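Local coordinates for protein phycocyanobilin lyase subunit alpha (Nostoc sp. PCC 7120, PDB 5N3U) that is probably required, in association with its partner CpcF, for attaching the phycocyanobilin chromophore to the alpha subunit of phycocyanin, at residues R34-A37 with A38-L41; A243-G246 with L247-Q251; S260-D263 with Q264-R267. All coordinates share one frame; numbering follows the deposited sequence.

Interaction 1: residues R34-A37 with A38-L41; sequences RYYA and AWWL
Tyr36 reaches forward along its helix and lies against the indoles of both Trp39 and Trp40, three and four residues further on. The benzo side of Trp39 comes over one face of the phenol: Trp39 CE3 sits above the ring plane, displaced toward its rim, and Trp39 CZ3 is 3.8 Å from Tyr36 CZ. The two six-membered rings are inclined at 49°, too steep for a stack and too shallow for an edge-to-face pair. Trp40 brings its pyrrole side instead, with Trp40 CD1 4.0 Å from Tyr36 CE1, again at a slant.

All three rings leave the backbone alike. In Tyr36, CG stands opposite the backbone N across the CA–CB bond (chi1 -178°), which carries the phenol forward along the helix rather than back over the preceding turn. The same choice in Trp39 (chi1 171°) leaves Tyr36 O in the plane of the indole, at its edge. Beneath the rings that oxygen accepts from Trp40 N at 2.8 Å, while Leu41 N bonds to Ala37 O at 3.0 Å and Leu41 CG packs 3.3 Å from Ala37 O. Tyr36 OH is hydrogen-bonded to Asn13 OD1, a link that fixes the far end of the phenol.

Residues 34-41 fall within the PBS lyase HEAT-like repeat region, and helix 31-43 packs against helices 19-25 and 72-83. Ala37, Trp40 and Leu41 face helix 19-25, where Trp40 touches Pro19 and Ala22, and Trp40 also stacks on Tyr44. Tyr35, Ala38 and Trp39 touch helix 72-83, whose Asn76 donates to Tyr35 O. Tyr36 and Trp39 further pack on Ala103 and Thr104 of the lyase beta subunit, which places the aromatic cluster at the subunit interface.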
ATOM      1  N   ARG A  34       7.815  13.856  17.984  1.00 23.64           N
ATOM      2  CA  ARG A  34       6.482  14.234  18.481  1.00 25.39           C
ATOM      3  C   ARG A  34       5.443  14.216  17.314  1.00 23.16           C
ATOM      4  O   ARG A  34       4.320  13.754  17.478  1.00 22.86           O
ATOM      5  CB  ARG A  34       6.484  15.686  18.973  1.00 29.85           C
ATOM      6  CG  ARG A  34       7.423  15.947  20.107  1.00 32.24           C
ATOM      7  CD  ARG A  34       7.226  17.399  20.514  1.00 36.20           C
ATOM      8  NE  ARG A  34       7.920  17.628  21.770  1.00 38.72           N
ATOM      9  CZ  ARG A  34       7.759  18.697  22.550  1.00 44.92           C
ATOM     10  NH1 ARG A  34       6.894  19.674  22.240  1.00 38.46           N
ATOM     11  NH2 ARG A  34       8.475  18.763  23.677  1.00 45.24           N
ATOM     12  N   TYR A  35       5.820  14.823  16.194  1.00 19.91           N
ATOM     13  CA  TYR A  35       4.922  14.928  15.019  1.00 19.87           C
ATOM     14  C   TYR A  35       4.507  13.540  14.563  1.00 19.49           C
ATOM     15  O   TYR A  35       3.369  13.288  14.314  1.00 20.35           O
ATOM     16  CB  TYR A  35       5.643  15.730  13.934  1.00 20.35           C
ATOM     17  CG  TYR A  35       4.900  15.994  12.675  1.00 24.82           C
ATOM     18  CD1 TYR A  35       4.069  17.103  12.570  1.00 30.63           C
ATOM     19  CD2 TYR A  35       5.014  15.151  11.551  1.00 30.94           C
ATOM     20  CE1 TYR A  35       3.368  17.371  11.405  1.00 35.68           C
ATOM     21  CE2 TYR A  35       4.335  15.447  10.339  1.00 33.31           C
ATOM     22  CZ  TYR A  35       3.539  16.543  10.285  1.00 35.02           C
ATOM     23  OH  TYR A  35       2.799  16.860   9.176  1.00 43.69           O
ATOM     24  N   TYR A  36       5.459  12.635  14.460  1.00 20.93           N
ATOM     25  CA  TYR A  36       5.220  11.306  13.996  1.00 20.41           C
ATOM     26  C   TYR A  36       4.335  10.583  14.979  1.00 21.57           C
ATOM     27  O   TYR A  36       3.351   9.928  14.625  1.00 17.90           O
ATOM     28  CB  TYR A  36       6.564  10.589  13.773  1.00 22.23           C
ATOM     29  CG  TYR A  36       6.322   9.213  13.229  1.00 22.91           C
ATOM     30  CD1 TYR A  36       6.124   8.171  14.074  1.00 26.56           C
ATOM     31  CD2 TYR A  36       6.249   8.993  11.858  1.00 25.24           C
ATOM     32  CE1 TYR A  36       5.867   6.929  13.632  1.00 28.25           C
ATOM     33  CE2 TYR A  36       5.995   7.731  11.356  1.00 29.06           C
ATOM     34  CZ  TYR A  36       5.824   6.706  12.271  1.00 33.50           C
ATOM     35  OH  TYR A  36       5.565   5.488  11.860  1.00 31.01           O
ATOM     36  N   ALA A  37       4.618  10.760  16.253  1.00 22.43           N
ATOM     37  CA  ALA A  37       3.841  10.053  17.262  1.00 21.69           C
ATOM     38  C   ALA A  37       2.389  10.450  17.303  1.00 17.58           C
ATOM     39  O   ALA A  37       1.536   9.631  17.456  1.00 20.99           O
ATOM     40  CB  ALA A  37       4.484  10.274  18.635  1.00 26.22           C
ATOM     41  N   ALA A  38       2.089  11.715  17.215  1.00 17.96           N
ATOM     42  CA  ALA A  38       0.728  12.177  17.049  1.00 18.90           C
ATOM     43  C   ALA A  38       0.036  11.610  15.829  1.00 20.67           C
ATOM     44  O   ALA A  38      -1.099  11.130  15.978  1.00 20.76           O
ATOM     45  CB  ALA A  38       0.678  13.682  16.965  1.00 20.89           C
ATOM     46  N   TRP A  39       0.692  11.571  14.645  1.00 18.33           N
ATOM     47  CA  TRP A  39       0.104  10.847  13.514  1.00 19.29           C
ATOM     48  C   TRP A  39      -0.140   9.377  13.825  1.00 19.16           C
ATOM     49  O   TRP A  39      -1.194   8.831  13.554  1.00 19.88           O
ATOM     50  CB  TRP A  39       1.066  11.008  12.258  1.00 19.57           C
ATOM     51  CG  TRP A  39       0.668  10.152  11.145  1.00 22.85           C
ATOM     52  CD1 TRP A  39      -0.199  10.454  10.162  1.00 25.44           C
ATOM     53  CD2 TRP A  39       1.131   8.858  10.875  1.00 24.69           C
ATOM     54  NE1 TRP A  39      -0.391   9.401   9.374  1.00 24.99           N
ATOM     55  CE2 TRP A  39       0.411   8.396   9.753  1.00 23.47           C
ATOM     56  CE3 TRP A  39       2.028   8.016  11.503  1.00 25.07           C
ATOM     57  CZ2 TRP A  39       0.607   7.143   9.191  1.00 26.96           C
ATOM     58  CZ3 TRP A  39       2.232   6.734  10.951  1.00 29.12           C
ATOM     59  CH2 TRP A  39       1.498   6.311   9.814  1.00 23.69           C
ATOM     60  N   TRP A  40       0.848   8.710  14.459  1.00 19.47           N
ATOM     61  CA  TRP A  40       0.727   7.303  14.751  1.00 20.76           C
ATOM     62  C   TRP A  40      -0.461   6.991  15.646  1.00 20.03           C
ATOM     63  O   TRP A  40      -1.191   5.996  15.444  1.00 21.81           O
ATOM     64  CB  TRP A  40       2.011   6.802  15.359  1.00 21.09           C
ATOM     65  CG  TRP A  40       2.168   5.338  15.494  1.00 26.60           C
ATOM     66  CD1 TRP A  40       2.831   4.481  14.672  1.00 28.66           C
ATOM     67  CD2 TRP A  40       1.767   4.557  16.628  1.00 28.88           C
ATOM     68  NE1 TRP A  40       2.797   3.183  15.180  1.00 27.33           N
ATOM     69  CE2 TRP A  40       2.126   3.212  16.372  1.00 29.82           C
ATOM     70  CE3 TRP A  40       1.083   4.857  17.797  1.00 29.32           C
ATOM     71  CZ2 TRP A  40       1.862   2.174  17.281  1.00 32.14           C
ATOM     72  CZ3 TRP A  40       0.791   3.799  18.705  1.00 32.26           C
ATOM     73  CH2 TRP A  40       1.204   2.482  18.430  1.00 30.15           C
ATOM     74  N   LEU A  41      -0.668   7.821  16.640  1.00 21.16           N
ATOM     75  CA  LEU A  41      -1.782   7.573  17.592  1.00 21.05           C
ATOM     76  C   LEU A  41      -3.135   7.626  16.895  1.00 23.80           C
ATOM     77  O   LEU A  41      -3.984   6.837  17.183  1.00 22.71           O
ATOM     78  CB  LEU A  41      -1.718   8.585  18.711  1.00 23.66           C
ATOM     79  CG  LEU A  41      -0.575   8.408  19.729  1.00 22.32           C
ATOM     80  CD1 LEU A  41      -0.438   9.608  20.610  1.00 24.54           C
ATOM     81  CD2 LEU A  41      -0.829   7.155  20.523  1.00 26.32           C
TER

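Interaction 2: residues A243-G246 with L247-Q251; sequences ALKG and LLEHQ
Lys245 NZ is held by two carboxylates: Glu249 OE2, one helical turn ahead and 2.9 Å away, and Glu187 of the lyase beta subunit, with a cation-pi contact to Trp151 of that same subunit besides. Within the helix the ammonium meets Glu249 OE2 from above the carboxylate plane, 51° out of it. The Lys245 chain is extended as far as CE and bends only at its last torsion (chi4 -85°), and this bend swings NZ forward to the glutamate. Glu249 leans back to meet it, with Glu249 CG 3.2 Å from Lys245 O and its other oxygen, Glu249 OE1, 3.5 Å from Gly246 CA. Two acidic groups around one ammonium would be expected to favour its charged form. With an alanine in place of Glu249 the ammonium would keep Glu187 of the beta subunit but lose its partner within the helix, and the lysine chain would probably be less firmly fixed.

Leu248 N bonds to Leu244 O at 2.8 Å, and Glu249 N bonds to Lys245 O at 2.9 Å. On the apolar side Leu244 CD2 and Leu247 CD2 are 4.4 Å apart, a loose contact.

Helix 237-250 is covered by two helices of its own chain and by the beta subunit. Ala243, Leu244 and Leu247 pack on Ile230 of helix 227-232, while Leu244 and Leu248 meet helix 263-273 through Met272, Ala265 and Val268. The face bearing Lys245 and Glu249 is turned to the beta subunit, so the salt bridge continues across the interface between the two chains.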
ATOM      1  N   ALA A 243     -20.114   4.353   0.926  1.00 27.37           N
ATOM      2  CA  ALA A 243     -21.367   5.063   0.628  1.00 25.59           C
ATOM      3  C   ALA A 243     -22.563   4.148   0.821  1.00 25.51           C
ATOM      4  O   ALA A 243     -23.487   4.466   1.585  1.00 24.93           O
ATOM      5  CB  ALA A 243     -21.283   5.575  -0.767  1.00 25.94           C
ATOM      6  N   LEU A 244     -22.480   2.933   0.270  1.00 26.18           N
ATOM      7  CA  LEU A 244     -23.568   1.939   0.433  1.00 24.73           C
ATOM      8  C   LEU A 244     -23.786   1.551   1.835  1.00 27.78           C
ATOM      9  O   LEU A 244     -24.898   1.430   2.313  1.00 28.43           O
ATOM     10  CB  LEU A 244     -23.391   0.727  -0.518  1.00 27.51           C
ATOM     11  CG  LEU A 244     -23.450   1.090  -1.983  1.00 27.73           C
ATOM     12  CD1 LEU A 244     -22.979   0.003  -2.977  1.00 29.86           C
ATOM     13  CD2 LEU A 244     -24.909   1.493  -2.323  1.00 33.14           C
ATOM     14  N   LYS A 245     -22.716   1.435   2.585  1.00 27.22           N
ATOM     15  CA  LYS A 245     -22.864   1.129   3.969  1.00 25.69           C
ATOM     16  C   LYS A 245     -23.681   2.187   4.693  1.00 27.93           C
ATOM     17  O   LYS A 245     -24.419   1.869   5.616  1.00 27.02           O
ATOM     18  CB  LYS A 245     -21.473   1.161   4.611  1.00 29.57           C
ATOM     19  CG  LYS A 245     -21.470   1.005   6.072  1.00 30.65           C
ATOM     20  CD  LYS A 245     -20.054   1.219   6.558  1.00 34.27           C
ATOM     21  CE  LYS A 245     -19.859   0.662   7.927  1.00 37.84           C
ATOM     22  NZ  LYS A 245     -20.274   1.672   8.903  1.00 43.53           N
ATOM     23  N   GLY A 246     -23.467   3.448   4.357  1.00 26.38           N
ATOM     24  CA  GLY A 246     -24.228   4.522   5.036  1.00 26.81           C
ATOM     25  C   GLY A 246     -25.690   4.451   4.618  1.00 26.02           C
ATOM     26  O   GLY A 246     -26.606   4.608   5.397  1.00 29.54           O
ATOM     27  N   LEU A 247     -25.931   4.142   3.390  1.00 26.78           N
ATOM     28  CA  LEU A 247     -27.312   3.937   2.964  1.00 29.86           C
ATOM     29  C   LEU A 247     -27.980   2.780   3.728  1.00 37.83           C
ATOM     30  O   LEU A 247     -29.114   2.888   4.217  1.00 37.51           O
ATOM     31  CB  LEU A 247     -27.356   3.700   1.476  1.00 29.90           C
ATOM     32  CG  LEU A 247     -27.616   4.883   0.606  1.00 31.41           C
ATOM     33  CD1 LEU A 247     -26.493   5.894   0.637  1.00 31.40           C
ATOM     34  CD2 LEU A 247     -27.804   4.458  -0.835  1.00 29.84           C
ATOM     35  N   LEU A 248     -27.236   1.712   3.917  1.00 33.26           N
ATOM     36  CA  LEU A 248     -27.713   0.546   4.579  1.00 34.11           C
ATOM     37  C   LEU A 248     -28.022   0.838   5.998  1.00 34.57           C
ATOM     38  O   LEU A 248     -29.075   0.482   6.520  1.00 38.34           O
ATOM     39  CB  LEU A 248     -26.635  -0.593   4.471  1.00 32.31           C
ATOM     40  CG  LEU A 248     -26.974  -1.898   5.184  1.00 33.07           C
ATOM     41  CD1 LEU A 248     -28.365  -2.350   4.745  1.00 34.98           C
ATOM     42  CD2 LEU A 248     -25.931  -2.963   4.843  1.00 32.02           C
ATOM     43  N   GLU A 249     -27.145   1.527   6.649  1.00 34.25           N
ATOM     44  CA  GLU A 249     -27.389   1.885   8.016  1.00 39.76           C
ATOM     45  C   GLU A 249     -28.635   2.760   8.242  1.00 44.90           C
ATOM     46  O   GLU A 249     -29.302   2.618   9.260  1.00 48.29           O
ATOM     47  CB  GLU A 249     -26.197   2.589   8.583  1.00 44.10           C
ATOM     48  CG  GLU A 249     -25.008   1.685   8.783  1.00 46.19           C
ATOM     49  CD  GLU A 249     -23.770   2.515   9.024  1.00 55.73           C
ATOM     50  OE1 GLU A 249     -23.601   3.573   8.348  1.00 53.59           O
ATOM     51  OE2 GLU A 249     -22.962   2.125   9.890  1.00 54.86           O
ATOM     52  N   HIS A 250     -28.958   3.617   7.296  1.00 39.50           N
ATOM     53  CA  HIS A 250     -30.204   4.421   7.373  1.00 49.43           C
ATOM     54  C   HIS A 250     -31.469   3.551   7.208  1.00 48.86           C
ATOM     55  O   HIS A 250     -32.452   3.776   7.863  1.00 49.01           O
ATOM     56  CB  HIS A 250     -30.153   5.500   6.269  1.00 49.96           C
ATOM     57  CG  HIS A 250     -31.313   6.460   6.265  1.00 64.70           C
ATOM     58  ND1 HIS A 250     -32.096   6.682   5.144  1.00 67.21           N
ATOM     59  CD2 HIS A 250     -31.779   7.306   7.217  1.00 63.98           C
ATOM     60  CE1 HIS A 250     -33.000   7.610   5.411  1.00 57.69           C
ATOM     61  NE2 HIS A 250     -32.837   7.998   6.663  1.00 59.93           N
ATOM     62  N   GLN A 251     -31.413   2.548   6.337  1.00 45.74           N
ATOM     63  CA  GLN A 251     -32.488   1.599   6.150  1.00 50.03           C
ATOM     64  C   GLN A 251     -32.617   0.549   7.230  1.00 57.33           C
ATOM     65  O   GLN A 251     -33.485  -0.315   7.105  1.00 65.20           O
ATOM     66  CB  GLN A 251     -32.325   0.846   4.831  1.00 46.22           C
ATOM     67  CG  GLN A 251     -32.350   1.691   3.583  1.00 47.10           C
ATOM     68  CD  GLN A 251     -33.536   2.630   3.573  1.00 49.01           C
ATOM     69  OE1 GLN A 251     -33.393   3.860   3.451  1.00 49.80           O
ATOM     70  NE2 GLN A 251     -34.710   2.066   3.789  1.00 44.55           N
TER

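Interaction 3: residues S260-D263 with Q264-R267; sequences SISD and QAIR
One hydroxyl, Ser262 OG, accepts from two successive backbone amides at the start of helix 263-273. The bond from Ala265 N is nearly straight, 3.1 Å long with an N-H...O angle of 169°. Gln264 N is also near, at 3.0 Å, but its hydrogen points off to the side (121°) and the bond is weak. An unusual first torsion of 91° holds the Ser262 oxygen over the amides of the opening turn and brings it to 3.4 Å from Gln264 CB. Ser262 contributes its carbonyl as well: Ile266 N bonds to Ser262 O at 3.2 Å, and Arg267 N follows with Asp263 O.

Along the helix, Gln264 and Arg267 are joined through their side chains. Arg267 NH1 donates to Gln264 OE1 at 2.9 Å, with the oxygen at the edge of the guanidinium and close to its plane. Gln264 is bent at its second torsion, which turns the amide toward the arginine, whereas Arg267 runs extended from CG to NE. Its NE forms a salt bridge with Glu228, so the guanidinium is held from more than one direction.

Before the cap, Ile261 meets Ile266 in a local fit that is doubtful in detail, and the two isoleucines pack on Leu195 and Leu196 of the lyase beta subunit respectively. Asp263 carries its negative charge in the first turn, where it would be expected to suit the helix dipole. Ser262 is thus a serine N-cap, its hydroxyl taking up amides that have no preceding helical carbonyl, as is characteristic of an alpha-helix start.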
ATOM      1  N   SER A 260     -34.322  -6.722  11.876  1.00 59.96           N
ATOM      2  CA  SER A 260     -34.400  -7.518  10.647  1.00 58.32           C
ATOM      3  C   SER A 260     -34.521  -6.762   9.255  1.00 59.19           C
ATOM      4  O   SER A 260     -34.012  -5.649   9.152  1.00 62.01           O
ATOM      5  CB  SER A 260     -35.346  -8.683  10.902  1.00 61.40           C
ATOM      6  OG  SER A 260     -34.669  -9.529  11.862  1.00 53.15           O
ATOM      7  N   ILE A 261     -35.078  -7.337   8.176  1.00 57.75           N
ATOM      8  CA  ILE A 261     -34.616  -6.934   6.813  1.00 55.72           C
ATOM      9  C   ILE A 261     -35.643  -6.466   5.771  1.00 60.03           C
ATOM     10  O   ILE A 261     -36.258  -7.287   5.064  1.00 55.82           O
ATOM     11  CB  ILE A 261     -33.764  -8.085   6.159  1.00 60.04           C
ATOM     12  CG1 ILE A 261     -32.552  -8.458   7.040  1.00 62.91           C
ATOM     13  CG2 ILE A 261     -33.225  -7.692   4.797  1.00 58.40           C
ATOM     14  CD1 ILE A 261     -31.637  -7.309   7.439  1.00 57.89           C
ATOM     15  N   SER A 262     -35.730  -5.146   5.574  1.00 58.20           N
ATOM     16  CA  SER A 262     -36.565  -4.597   4.483  1.00 51.05           C
ATOM     17  C   SER A 262     -36.000  -4.931   3.131  1.00 46.76           C
ATOM     18  O   SER A 262     -34.813  -5.195   2.992  1.00 48.64           O
ATOM     19  CB  SER A 262     -36.699  -3.079   4.586  1.00 51.37           C
ATOM     20  OG  SER A 262     -35.681  -2.429   3.852  1.00 53.25           O
ATOM     21  N   ASP A 263     -36.824  -4.811   2.112  1.00 42.83           N
ATOM     22  CA  ASP A 263     -36.391  -5.011   0.741  1.00 44.55           C
ATOM     23  C   ASP A 263     -35.460  -3.904   0.247  1.00 50.98           C
ATOM     24  O   ASP A 263     -34.708  -4.094  -0.726  1.00 51.73           O
ATOM     25  CB  ASP A 263     -37.613  -5.094  -0.165  1.00 51.56           C
ATOM     26  CG  ASP A 263     -38.640  -6.131   0.363  1.00 63.07           C
ATOM     27  OD1 ASP A 263     -38.465  -7.349   0.102  1.00 63.44           O
ATOM     28  OD2 ASP A 263     -39.560  -5.717   1.123  1.00 63.50           O
ATOM     29  N   GLN A 264     -35.531  -2.741   0.893  1.00 42.95           N
ATOM     30  CA  GLN A 264     -34.584  -1.658   0.582  1.00 47.76           C
ATOM     31  C   GLN A 264     -33.133  -1.990   1.094  1.00 39.25           C
ATOM     32  O   GLN A 264     -32.189  -1.775   0.419  1.00 39.50           O
ATOM     33  CB  GLN A 264     -35.075  -0.352   1.230  1.00 51.41           C
ATOM     34  CG  GLN A 264     -36.427   0.152   0.710  1.00 51.44           C
ATOM     35  CD  GLN A 264     -36.363   0.619  -0.727  1.00 57.27           C
ATOM     36  OE1 GLN A 264     -35.485   0.233  -1.513  1.00 55.81           O
ATOM     37  NE2 GLN A 264     -37.299   1.497  -1.088  1.00 70.30           N
ATOM     38  N   ALA A 265     -33.020  -2.509   2.298  1.00 39.92           N
ATOM     39  CA  ALA A 265     -31.759  -2.974   2.817  1.00 40.92           C
ATOM     40  C   ALA A 265     -31.177  -4.081   1.942  1.00 45.15           C
ATOM     41  O   ALA A 265     -30.015  -4.036   1.564  1.00 37.98           O
ATOM     42  CB  ALA A 265     -31.956  -3.465   4.209  1.00 41.06           C
ATOM     43  N   ILE A 266     -31.998  -5.062   1.564  1.00 38.37           N
ATOM     44  CA  ILE A 266     -31.543  -6.110   0.700  1.00 36.83           C
ATOM     45  C   ILE A 266     -31.062  -5.565  -0.583  1.00 33.94           C
ATOM     46  O   ILE A 266     -30.040  -6.010  -1.113  1.00 34.70           O
ATOM     47  CB  ILE A 266     -32.678  -7.143   0.396  1.00 39.73           C
ATOM     48  CG1 ILE A 266     -32.921  -7.966   1.646  1.00 42.88           C
ATOM     49  CG2 ILE A 266     -32.311  -8.106  -0.701  1.00 38.52           C
ATOM     50  CD1 ILE A 266     -34.322  -8.598   1.737  1.00 47.39           C
ATOM     51  N   ARG A 267     -31.809  -4.646  -1.149  1.00 30.19           N
ATOM     52  CA  ARG A 267     -31.404  -4.026  -2.409  1.00 32.51           C
ATOM     53  C   ARG A 267     -29.969  -3.409  -2.315  1.00 26.54           C
ATOM     54  O   ARG A 267     -29.156  -3.549  -3.230  1.00 29.63           O
ATOM     55  CB  ARG A 267     -32.389  -2.895  -2.707  1.00 36.19           C
ATOM     56  CG  ARG A 267     -32.042  -1.960  -3.854  1.00 33.79           C
ATOM     57  CD  ARG A 267     -32.893  -0.708  -3.616  1.00 42.84           C
ATOM     58  NE  ARG A 267     -32.640   0.368  -4.561  1.00 43.54           N
ATOM     59  CZ  ARG A 267     -33.143   1.597  -4.408  1.00 50.20           C
ATOM     60  NH1 ARG A 267     -33.923   1.890  -3.365  1.00 47.04           N
ATOM     61  NH2 ARG A 267     -32.819   2.544  -5.266  1.00 49.73           N
TER

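How the interactions relate
Interactions 2 and 3 are neighbours at one end of the chain, their centres about 11 Å apart. They belong to successive helices, 237-250 and 263-273; the helices touch through Leu248 CD1 and Ala265 CB (3.8 Å), and just past the first helix Gln251 NE2 lies 3.5 Å from Gln264 CB. Interaction 1 stands well apart in helix 31-43, near the other end of the chain: its centre is about 32 Å from that of interaction 2 and about 42 Å from that of interaction 3, and it touches neither. All three nevertheless contact the lyase beta subunit, so that the partner chain is engaged near both ends of the alpha subunit.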